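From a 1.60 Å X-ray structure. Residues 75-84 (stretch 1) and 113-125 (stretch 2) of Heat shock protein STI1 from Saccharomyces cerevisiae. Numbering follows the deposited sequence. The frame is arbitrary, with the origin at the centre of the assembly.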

# COMPACT_ATOMS: atom_id res chain seq x y z
N TYR A 75 -1.69 -2.53 -4.85
CA TYR A 75 -0.91 -3.53 -5.57
C TYR A 75 0.57 -3.17 -5.58
O TYR A 75 1.45 -4.08 -5.29
CB TYR A 75 -1.39 -3.71 -7.00
CG TYR A 75 -2.82 -4.15 -7.21
CD1 TYR A 75 -3.18 -5.51 -7.26
CD2 TYR A 75 -3.84 -3.21 -7.39
CE1 TYR A 75 -4.52 -5.88 -7.48
CE2 TYR A 75 -5.16 -3.59 -7.54
CZ TYR A 75 -5.50 -4.90 -7.64
OH TYR A 75 -6.83 -5.20 -7.90
N ILE A 76 0.87 -1.89 -5.82
CA ILE A 76 2.25 -1.49 -5.87
C ILE A 76 2.89 -1.64 -4.48
O ILE A 76 3.99 -2.23 -4.29
CB ILE A 76 2.43 -0.08 -6.38
CG1 ILE A 76 1.96 -0.02 -7.83
CG2 ILE A 76 3.93 0.32 -6.22
CD1 ILE A 76 1.83 1.37 -8.37
N ARG A 77 2.13 -1.22 -3.46
CA ARG A 77 2.61 -1.40 -2.08
C ARG A 77 2.90 -2.84 -1.71
O ARG A 77 3.91 -3.18 -1.04
CB ARG A 77 1.56 -0.81 -1.16
CG ARG A 77 2.19 -0.45 0.07
CD ARG A 77 1.27 0.22 1.11
NE ARG A 77 0.58 1.45 0.69
CZ ARG A 77 1.20 2.63 0.59
NH1 ARG A 77 0.54 3.75 0.24
NH2 ARG A 77 2.50 2.68 0.88
N LYS A 78 1.95 -3.71 -2.01
CA LYS A 78 2.15 -5.13 -1.74
C LYS A 78 3.41 -5.71 -2.41
O LYS A 78 4.14 -6.47 -1.78
CB LYS A 78 0.96 -5.88 -2.30
CG LYS A 78 1.04 -7.39 -2.11
CD LYS A 78 -0.25 -8.02 -2.68
CE LYS A 78 -0.12 -9.53 -2.78
NZ LYS A 78 -1.39 -10.21 -3.25
N ALA A 79 3.60 -5.38 -3.70
CA ALA A 79 4.78 -5.86 -4.43
C ALA A 79 6.04 -5.40 -3.77
O ALA A 79 7.03 -6.16 -3.70
CB ALA A 79 4.77 -5.40 -5.85
N THR A 80 6.04 -4.14 -3.33
CA THR A 80 7.24 -3.56 -2.67
C THR A 80 7.52 -4.37 -1.37
O THR A 80 8.67 -4.71 -1.09
CB THR A 80 7.16 -2.05 -2.38
OG1 THR A 80 6.15 -1.78 -1.40
CG2 THR A 80 6.84 -1.25 -3.61
N ALA A 81 6.48 -4.68 -0.58
CA ALA A 81 6.64 -5.49 0.62
C ALA A 81 7.06 -6.89 0.27
O ALA A 81 7.91 -7.51 0.98
CB ALA A 81 5.38 -5.48 1.49
N GLN A 82 6.52 -7.42 -0.81
CA GLN A 82 6.93 -8.80 -1.21
C GLN A 82 8.43 -8.84 -1.60
O GLN A 82 9.19 -9.76 -1.22
CB GLN A 82 6.05 -9.36 -2.33
CG GLN A 82 4.64 -9.72 -1.80
CD GLN A 82 3.66 -10.15 -2.89
OE1 GLN A 82 2.99 -11.17 -2.77
NE2 GLN A 82 3.65 -9.46 -3.98
N ILE A 83 8.92 -7.79 -2.27
CA ILE A 83 10.31 -7.75 -2.56
C ILE A 83 11.11 -7.70 -1.23
O ILE A 83 12.16 -8.35 -1.11
CB ILE A 83 10.60 -6.53 -3.42
CG1 ILE A 83 10.07 -6.82 -4.84
CG2 ILE A 83 12.10 -6.13 -3.53
CD1 ILE A 83 10.04 -5.65 -5.70
N ALA A 84 10.59 -6.98 -0.24
CA ALA A 84 11.34 -6.84 0.99
C ALA A 84 11.54 -8.15 1.69
O ALA A 84 12.57 -8.32 2.36
CB ALA A 84 10.70 -5.81 1.91
N GLU A 113 7.17 3.48 -11.97
CA GLU A 113 7.47 2.87 -10.68
C GLU A 113 7.30 1.35 -10.77
O GLU A 113 8.15 0.58 -10.30
CB GLU A 113 6.57 3.44 -9.60
CG GLU A 113 6.80 2.67 -8.26
CD GLU A 113 6.08 3.23 -7.03
OE1 GLU A 113 6.55 2.87 -5.88
OE2 GLU A 113 5.09 3.96 -7.21
N ILE A 114 6.28 0.91 -11.48
CA ILE A 114 6.00 -0.50 -11.53
C ILE A 114 7.10 -1.20 -12.31
O ILE A 114 7.55 -2.29 -11.89
CB ILE A 114 4.66 -0.76 -12.20
CG1 ILE A 114 3.52 -0.24 -11.27
CG2 ILE A 114 4.53 -2.25 -12.54
CD1 ILE A 114 2.10 -0.23 -11.88
N ASP A 115 7.57 -0.58 -13.39
CA ASP A 115 8.63 -1.17 -14.23
C ASP A 115 9.97 -1.29 -13.44
O ASP A 115 10.70 -2.28 -13.54
CB ASP A 115 8.88 -0.36 -15.52
CG ASP A 115 7.77 -0.58 -16.60
OD1 ASP A 115 6.98 -1.57 -16.48
OD2 ASP A 115 7.70 0.25 -17.54
N GLN A 116 10.26 -0.35 -12.58
CA GLN A 116 11.52 -0.48 -11.85
C GLN A 116 11.43 -1.51 -10.70
O GLN A 116 12.44 -2.17 -10.39
CB GLN A 116 12.09 0.86 -11.40
CG GLN A 116 11.24 1.64 -10.38
CD GLN A 116 11.62 1.36 -8.96
OE1 GLN A 116 12.74 1.00 -8.66
NE2 GLN A 116 10.68 1.55 -8.04
N LEU A 117 10.23 -1.64 -10.12
CA LEU A 117 9.99 -2.73 -9.15
C LEU A 117 10.11 -4.05 -9.84
O LEU A 117 10.75 -4.96 -9.30
CB LEU A 117 8.62 -2.61 -8.45
CG LEU A 117 8.56 -1.37 -7.57
CD1 LEU A 117 7.16 -1.15 -7.09
CD2 LEU A 117 9.63 -1.32 -6.40
N TYR A 118 9.57 -4.15 -11.06
CA TYR A 118 9.62 -5.40 -11.79
C TYR A 118 11.06 -5.81 -12.09
O TYR A 118 11.42 -7.02 -11.91
CB TYR A 118 8.91 -5.27 -13.13
CG TYR A 118 8.64 -6.65 -13.72
CD1 TYR A 118 7.45 -7.31 -13.46
CD2 TYR A 118 9.62 -7.30 -14.53
CE1 TYR A 118 7.20 -8.57 -13.99
CE2 TYR A 118 9.37 -8.49 -15.09
CZ TYR A 118 8.16 -9.14 -14.80
OH TYR A 118 7.91 -10.39 -15.30
N TYR A 119 11.85 -4.83 -12.51
CA TYR A 119 13.25 -5.06 -12.87
C TYR A 119 14.00 -5.55 -11.62
O TYR A 119 14.82 -6.45 -11.71
CB TYR A 119 13.92 -3.80 -13.38
CG TYR A 119 15.32 -4.13 -13.82
CD1 TYR A 119 15.53 -5.01 -14.91
CD2 TYR A 119 16.43 -3.64 -13.13
CE1 TYR A 119 16.85 -5.38 -15.31
CE2 TYR A 119 17.74 -4.00 -13.50
CZ TYR A 119 17.93 -4.86 -14.58
OH TYR A 119 19.20 -5.22 -14.96
N LYS A 120 13.70 -4.94 -10.48
CA LYS A 120 14.42 -5.16 -9.23
C LYS A 120 14.02 -6.59 -8.76
O LYS A 120 14.89 -7.45 -8.48
CB LYS A 120 14.06 -4.03 -8.23
CG LYS A 120 14.53 -4.21 -6.76
CD LYS A 120 14.26 -2.97 -5.85
CE LYS A 120 12.76 -2.63 -5.48
NZ LYS A 120 12.40 -2.21 -3.99
N ALA A 121 12.73 -6.90 -8.81
CA ALA A 121 12.28 -8.27 -8.44
C ALA A 121 12.89 -9.36 -9.33
O ALA A 121 13.32 -10.44 -8.84
CB ALA A 121 10.75 -8.37 -8.41
N SER A 122 12.89 -9.10 -10.64
CA SER A 122 13.45 -10.08 -11.58
C SER A 122 14.94 -10.36 -11.34
O SER A 122 15.38 -11.52 -11.25
CB SER A 122 13.22 -9.61 -13.01
OG SER A 122 13.79 -10.58 -13.87
N GLN A 123 15.72 -9.30 -11.19
CA GLN A 123 17.14 -9.48 -10.93
C GLN A 123 17.43 -10.22 -9.63
O GLN A 123 18.28 -11.14 -9.63
CB GLN A 123 17.85 -8.13 -11.06
CG GLN A 123 17.55 -7.47 -12.46
CD GLN A 123 18.20 -8.21 -13.62
OE1 GLN A 123 17.53 -8.74 -14.51
NE2 GLN A 123 19.54 -8.25 -13.60
N GLN A 124 16.70 -9.91 -8.54
CA GLN A 124 17.01 -10.60 -7.28
C GLN A 124 16.56 -12.06 -7.32
O GLN A 124 17.10 -12.90 -6.60
CB GLN A 124 16.53 -9.85 -6.03
CG GLN A 124 16.84 -8.37 -6.07
CD GLN A 124 16.41 -7.56 -4.82
OE1 GLN A 124 16.55 -6.33 -4.81
NE2 GLN A 124 15.93 -8.24 -3.76
N ARG A 125 15.58 -12.37 -8.18
CA ARG A 125 15.02 -13.71 -8.18
C ARG A 125 16.07 -14.65 -8.70
O ARG A 125 16.21 -15.68 -8.10
CB ARG A 125 13.77 -13.82 -9.06
CG ARG A 125 12.94 -15.18 -8.96
CD ARG A 125 11.86 -15.27 -10.09
NE ARG A 125 11.09 -16.51 -10.01
CZ ARG A 125 10.00 -16.82 -10.74
NH1 ARG A 125 9.38 -17.98 -10.55
NH2 ARG A 125 9.53 -15.98 -11.65
O HOH W 1 11.16 -3.38 -1.10
O HOH W 2 14.71 -7.42 -0.81

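Two helices of STI1, residues 75-84 and 113-124, run in nearly the same direction, their axes 23° apart and 10.6 Å from each other at closest approach. No direct hydrogen bond joins them; the contact is a matter of fit, burying 415 Å² in all. The backbones come nearest at Ile-83 and Ala-121, where the CA atoms lie 6.2 Å apart, against 7.1 Å for the CA atoms of Thr-80 and Leu-117.

The main bump is Ile-83, a knob seated in the hollow formed by Leu-117, Lys-120, Ala-121 and Gln-124. Its CD1 lies 3.9 Å from CB of Ala-121, methyl against methyl, and 3.7 Å from the carbonyl O of Leu-117. With that oxygen the methyl makes only a packing contact; Leu-117 O accepts the helix bond from Ala-121 N (2.8 Å). CG2 of Ile-83 lies 4.0 Å from NZ of Lys-120, at the polar border of the hollow.

One turn back along its helix, Leu-117 packs against stretch 1: its CD1 rests against both CG2 of Ile-76 (3.7 Å) and CG2 of Thr-80 (3.5 Å). Thr-80, with chi1 in p, offers this methyl to the leucine while its OG1 donates to Arg-77 O in its own helix (2.7 Å), so the hydroxyl is satisfied within its own turn. Farther back, Ile-76 reaches across with CD1 to CG1 of Ile-114 (3.7 Å), and its CG2 also touches OE1 of Glu-113 (3.7 Å), a carboxylate oxygen hydrogen-bonded elsewhere in the structure.

Water supplies the polar links. Water 1 donates to Thr-80 O (2.8 Å) and accepts a weak bond from Lys-120 NZ (3.4 Å); water 2 donates to Ile-83 O (2.7 Å) and accepts from Gln-124 NE2 (3.3 Å).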